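Local coordinates for protein butyryl-CoA dehydrogenase (Marinomonas mediterranea, PDB 6CXT) that belongs to the acyl-CoA dehydrogenase family of flavoproteins and binds flavin-adenine dinucleotide, at residues D63-T66 / T67-I70; C244-F247 / A248-G252. All coordinates share one frame; numbering follows the deposited sequence.

Interaction 1 (D63-T66 / T67-I70)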
ATOM      1  N   ASP B  63     -13.466 -11.270  33.230  1.00 29.16           N
ATOM      2  CA  ASP B  63     -14.004 -10.226  32.353  1.00 29.50           C
ATOM      3  C   ASP B  63     -13.342 -10.348  30.956  1.00 27.19           C
ATOM      4  O   ASP B  63     -12.358 -11.074  30.793  1.00 25.99           O
ATOM      5  CB  ASP B  63     -13.823  -8.826  32.948  1.00 31.13           C
ATOM      6  CG  ASP B  63     -12.359  -8.460  33.210  1.00 36.17           C
ATOM      7  OD1 ASP B  63     -11.443  -9.139  32.790  1.00 39.62           O
ATOM      8  OD2 ASP B  63     -12.091  -7.441  33.854  1.00 45.16           O
ATOM      9  N   ILE B  64     -13.883  -9.623  29.990  1.00 27.21           N
ATOM     10  CA  ILE B  64     -13.392  -9.660  28.590  1.00 27.53           C
ATOM     11  C   ILE B  64     -11.903  -9.292  28.451  1.00 24.44           C
ATOM     12  O   ILE B  64     -11.128 -10.009  27.801  1.00 22.48           O
ATOM     13  CB  ILE B  64     -14.295  -8.846  27.643  1.00 27.88           C
ATOM     14  CG1 ILE B  64     -15.737  -9.312  27.801  1.00 28.95           C
ATOM     15  CG2 ILE B  64     -13.954  -9.153  26.185  1.00 26.07           C
ATOM     16  CD1 ILE B  64     -16.719  -8.325  27.203  1.00 29.00           C
ATOM     17  N   LEU B  65     -11.477  -8.224  29.106  1.00 24.00           N
ATOM     18  CA  LEU B  65     -10.064  -7.882  29.012  1.00 23.02           C
ATOM     19  C   LEU B  65      -9.113  -8.925  29.524  1.00 24.76           C
ATOM     20  O   LEU B  65      -8.076  -9.189  28.873  1.00 21.23           O
ATOM     21  CB  LEU B  65      -9.730  -6.532  29.678  1.00 24.85           C
ATOM     22  CG  LEU B  65      -9.944  -5.344  28.738  1.00 26.27           C
ATOM     23  CD1 LEU B  65     -10.055  -4.071  29.577  1.00 27.03           C
ATOM     24  CD2 LEU B  65      -8.826  -5.232  27.669  1.00 23.19           C
ATOM     25  N   THR B  66      -9.420  -9.505  30.699  1.00 21.50           N
ATOM     26  CA  THR B  66      -8.567 -10.535  31.242  1.00 24.31           C
ATOM     27  C   THR B  66      -8.561 -11.747  30.291  1.00 22.49           C
ATOM     28  O   THR B  66      -7.514 -12.375  30.085  1.00 21.93           O
ATOM     29  CB  THR B  66      -9.041 -10.993  32.644  1.00 26.60           C
ATOM     30  OG1 THR B  66      -9.052  -9.857  33.515  1.00 28.52           O
ATOM     31  CG2 THR B  66      -8.081 -11.999  33.195  1.00 24.98           C
ATOM     32  N   THR B  67      -9.742 -12.075  29.778  1.00 21.37           N
ATOM     33  CA  THR B  67      -9.887 -13.243  28.915  1.00 21.00           C
ATOM     34  C   THR B  67      -9.019 -13.028  27.650  1.00 21.38           C
ATOM     35  O   THR B  67      -8.243 -13.913  27.280  1.00 20.72           O
ATOM     36  CB  THR B  67     -11.350 -13.421  28.468  1.00 22.46           C
ATOM     37  OG1 THR B  67     -12.163 -13.809  29.576  1.00 23.19           O
ATOM     38  CG2 THR B  67     -11.490 -14.498  27.342  1.00 19.75           C
ATOM     39  N   ILE B  68      -9.164 -11.864  26.993  1.00 21.23           N
ATOM     40  CA  ILE B  68      -8.389 -11.646  25.744  1.00 21.49           C
ATOM     41  C   ILE B  68      -6.870 -11.603  26.009  1.00 21.44           C
ATOM     42  O   ILE B  68      -6.065 -12.022  25.168  1.00 20.94           O
ATOM     43  CB  ILE B  68      -8.895 -10.463  24.864  1.00 21.87           C
ATOM     44  CG1 ILE B  68      -8.750  -9.113  25.517  1.00 25.15           C
ATOM     45  CG2 ILE B  68     -10.331 -10.716  24.369  1.00 22.17           C
ATOM     46  CD1 ILE B  68      -7.440  -8.434  25.157  1.00 26.14           C
ATOM     47  N   LYS B  69      -6.487 -11.091  27.183  1.00 19.34           N
ATOM     48  CA  LYS B  69      -5.053 -11.005  27.502  1.00 20.02           C
ATOM     49  C   LYS B  69      -4.475 -12.393  27.631  1.00 20.54           C
ATOM     50  O   LYS B  69      -3.346 -12.662  27.194  1.00 18.78           O
ATOM     51  CB  LYS B  69      -4.818 -10.170  28.783  1.00 20.46           C
ATOM     52  CG  LYS B  69      -3.359  -9.912  29.156  1.00 21.56           C
ATOM     53  CD  LYS B  69      -2.568  -9.183  28.063  1.00 22.92           C
ATOM     54  CE  LYS B  69      -1.241  -8.671  28.620  1.00 24.12           C
ATOM     55  NZ  LYS B  69      -0.517  -7.923  27.539  1.00 25.45           N
ATOM     56  N   ILE B  70      -5.233 -13.303  28.251  1.00 19.40           N
ATOM     57  CA  ILE B  70      -4.724 -14.684  28.393  1.00 19.69           C
ATOM     58  C   ILE B  70      -4.654 -15.339  26.999  1.00 18.72           C
ATOM     59  O   ILE B  70      -3.695 -16.035  26.657  1.00 19.13           O
ATOM     60  CB  ILE B  70      -5.643 -15.501  29.327  1.00 19.77           C
ATOM     61  CG1 ILE B  70      -5.402 -15.057  30.781  1.00 22.21           C
ATOM     62  CG2 ILE B  70      -5.456 -17.025  29.145  1.00 19.42           C
ATOM     63  CD1 ILE B  70      -6.612 -15.437  31.662  1.00 22.18           C
TER

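Interaction 2 (C244-F247 / A248-G252)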
ATOM      1  N   CYS B 244     -14.199 -10.270  18.361  1.00 19.30           N
ATOM      2  CA  CYS B 244     -13.454  -9.580  19.411  1.00 21.75           C
ATOM      3  C   CYS B 244     -12.372 -10.469  20.035  1.00 22.84           C
ATOM      4  O   CYS B 244     -11.159 -10.089  20.062  1.00 22.97           O
ATOM      5  CB  CYS B 244     -14.398  -9.095  20.524  1.00 20.95           C
ATOM      6  SG  CYS B 244     -13.594  -8.094  21.817  1.00 25.94           S
ATOM      7  N   CYS B 245     -12.769 -11.635  20.543  1.00 19.33           N
ATOM      8  CA  CYS B 245     -11.898 -12.404  21.404  1.00 18.30           C
ATOM      9  C   CYS B 245     -11.052 -13.420  20.653  1.00 20.38           C
ATOM     10  O   CYS B 245      -9.939 -13.668  21.048  1.00 18.79           O
ATOM     11  CB  CYS B 245     -12.723 -13.145  22.476  1.00 21.78           C
ATOM     12  SG  CYS B 245     -13.700 -11.982  23.506  1.00 24.82           S
ATOM     13  N   LEU B 246     -11.597 -14.051  19.611  1.00 16.64           N
ATOM     14  CA  LEU B 246     -10.859 -15.111  18.922  1.00 17.27           C
ATOM     15  C   LEU B 246      -9.571 -14.502  18.314  1.00 17.83           C
ATOM     16  O   LEU B 246      -8.503 -15.113  18.340  1.00 17.98           O
ATOM     17  CB  LEU B 246     -11.730 -15.800  17.868  1.00 17.72           C
ATOM     18  CG  LEU B 246     -11.100 -16.931  17.021  1.00 18.01           C
ATOM     19  CD1 LEU B 246     -12.174 -17.925  16.552  1.00 19.84           C
ATOM     20  CD2 LEU B 246     -10.349 -16.372  15.774  1.00 18.07           C
ATOM     21  N   PHE B 247      -9.664 -13.261  17.855  1.00 17.56           N
ATOM     22  CA  PHE B 247      -8.551 -12.615  17.081  1.00 16.44           C
ATOM     23  C   PHE B 247      -7.396 -12.191  17.983  1.00 17.48           C
ATOM     24  O   PHE B 247      -6.292 -11.881  17.490  1.00 16.56           O
ATOM     25  CB  PHE B 247      -9.125 -11.465  16.205  1.00 14.81           C
ATOM     26  CG  PHE B 247      -9.838 -12.011  14.976  1.00 17.11           C
ATOM     27  CD1 PHE B 247     -11.131 -12.645  15.108  1.00 17.43           C
ATOM     28  CD2 PHE B 247      -9.231 -12.013  13.733  1.00 15.97           C
ATOM     29  CE1 PHE B 247     -11.706 -13.271  14.045  1.00 16.51           C
ATOM     30  CE2 PHE B 247      -9.844 -12.614  12.622  1.00 16.80           C
ATOM     31  CZ  PHE B 247     -11.072 -13.261  12.790  1.00 16.92           C
ATOM     32  N   ALA B 248      -7.622 -12.209  19.294  1.00 15.34           N
ATOM     33  CA  ALA B 248      -6.514 -12.057  20.265  1.00 17.40           C
ATOM     34  C   ALA B 248      -5.399 -13.085  19.999  1.00 16.99           C
ATOM     35  O   ALA B 248      -4.217 -12.783  20.212  1.00 17.91           O
ATOM     36  CB  ALA B 248      -7.026 -12.198  21.683  1.00 15.70           C
ATOM     37  N   ILE B 249      -5.770 -14.282  19.511  1.00 15.66           N
ATOM     38  CA  ILE B 249      -4.777 -15.320  19.144  1.00 16.20           C
ATOM     39  C   ILE B 249      -3.677 -14.710  18.235  1.00 16.23           C
ATOM     40  O   ILE B 249      -2.446 -14.925  18.443  1.00 15.29           O
ATOM     41  CB  ILE B 249      -5.416 -16.522  18.416  1.00 16.90           C
ATOM     42  CG1 ILE B 249      -6.417 -17.262  19.351  1.00 16.57           C
ATOM     43  CG2 ILE B 249      -4.339 -17.486  17.928  1.00 17.35           C
ATOM     44  CD1 ILE B 249      -7.337 -18.190  18.552  1.00 16.82           C
ATOM     45  N   PHE B 250      -4.119 -13.982  17.227  1.00 16.06           N
ATOM     46  CA  PHE B 250      -3.208 -13.595  16.137  1.00 14.80           C
ATOM     47  C   PHE B 250      -2.354 -12.402  16.547  1.00 15.26           C
ATOM     48  O   PHE B 250      -1.293 -12.204  15.982  1.00 14.97           O
ATOM     49  CB  PHE B 250      -4.033 -13.237  14.915  1.00 14.82           C
ATOM     50  CG  PHE B 250      -5.033 -14.324  14.572  1.00 15.46           C
ATOM     51  CD1 PHE B 250      -4.604 -15.676  14.456  1.00 14.27           C
ATOM     52  CD2 PHE B 250      -6.400 -14.010  14.371  1.00 15.39           C
ATOM     53  CE1 PHE B 250      -5.524 -16.724  14.207  1.00 15.44           C
ATOM     54  CE2 PHE B 250      -7.314 -15.041  14.063  1.00 15.19           C
ATOM     55  CZ  PHE B 250      -6.901 -16.381  14.016  1.00 14.66           C
ATOM     56  N   VAL B 251      -2.827 -11.606  17.492  1.00 15.34           N
ATOM     57  CA  VAL B 251      -1.981 -10.560  18.070  1.00 15.12           C
ATOM     58  C   VAL B 251      -0.788 -11.240  18.780  1.00 16.45           C
ATOM     59  O   VAL B 251       0.372 -10.848  18.583  1.00 17.25           O
ATOM     60  CB  VAL B 251      -2.762  -9.683  19.082  1.00 15.93           C
ATOM     61  CG1 VAL B 251      -1.815  -8.766  19.872  1.00 15.12           C
ATOM     62  CG2 VAL B 251      -3.832  -8.838  18.357  1.00 15.44           C
ATOM     63  N   GLY B 252      -1.043 -12.277  19.575  1.00 16.25           N
ATOM     64  CA  GLY B 252       0.062 -13.071  20.124  1.00 16.44           C
ATOM     65  C   GLY B 252       0.941 -13.695  19.035  1.00 16.71           C
ATOM     66  O   GLY B 252       2.201 -13.627  19.107  1.00 16.84           O
TER

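Interaction 1 (D63-T66 / T67-I70)
Asp63 and Thr67 meet where helix 64-77 begins, a worked example of how an N-cap residue serves the first turn of a helix with both its backbone and its side chain. The carbonyl oxygen Asp63 O takes two donors from Thr67: the amide N at 3.0 Å, nearly in line with the C=O bond, and the hydroxyl OG1, which comes from above the carbonyl plane. With chi1 at -69°, OG1 stands beside its own backbone N and can share that acceptor. The carboxylate caps the helix: Asp63 OD1 accepts from Thr66 N at 2.9 Å and from Thr66 OG1 at 2.6 Å, both on its syn side, which fixes how the carboxylate is turned. Thr66 OG1 also pairs with Gln9 NE2 of helix 7-19. Regular helical bonds follow, the shortest and straightest being Ile68 N to Ile64 O at 2.8 Å and 170°.

Apolar contacts between side chains are few. Ile64 CG2 lies 4.3 Å from Ile68 CG2, while Thr66 and Ile70 run side by side, the methyl CG2 of Thr66 4.0 Å from CD1 of Ile70.

Around this turn, Ile64 and Ile68 pack on helices 279-306 and 231-245, Thr66 and Ile70 on Leu12 of helix 7-19, and Leu65 on Met1 of a second subunit. Lys69 NZ forms a hydrogen bond with Tyr300 OH of helix 279-306, and the lysine makes a cation-pi contact with Phe13 of helix 7-19.

Interaction 2 (C244-F247 / A248-G252)
Phe247 O is gripped by two amides of the following turn, Phe250 N at 3.0 Å and, weakly, Val251 N at 3.5 Å. Phe247 is the third residue of the type I beta turn from Cys245 to Ala248, which joins helix 231-245 to helix 248-267 in the C-terminal domain of the acyl-CoA dehydrogenase fold. The turn is closed by Ala248 N, which reaches Cys245 O at 3.3 Å from well above the carbonyl plane. Ile249 N also comes from above the plane of the Leu246 carbonyl, less steeply; these bonds, like that from Phe250 N to Phe247 O, span three residues.

Among the side chains, Phe250 directs its ring edge at one face of Phe247 in an offset edge-to-face pair, centroids 5.3 Å apart and planes at 76°. Phe250 CG stands beside its backbone N (chi1 -51°), which swings the ring back over the preceding turn. Beyond this pair, the Phe250 ring meets Phe327 of helix 313-338. Leu246 sends its side chain to within about 5 Å of the bound FK4, so the junction lies close to the ligand pocket. Leu246 meets the Phe250 ring obliquely through its CD2 methyl, 3.7 Å from Phe250 CE2.

How the interactions relate
Interaction 1 precedes interaction 2 in the chain, and the two belong to different domains, the N-terminal and the C-terminal. Their centres lie about 10 Å apart. The first turn of helix 64-77 rests against the junction of helices 231-245 and 248-267: Cys245 SG sits 3.7 Å from CG2 of Ile68 and 3.9 Å from CG2 of Ile64, while the methyl CB of Ala248 is 3.6 Å from Ile68 O. A helix start in one domain thus packs on a helix-to-helix turn in the other, with Ile64 and Ile68, on one side of that start, joining the N-terminal and C-terminal helical domains.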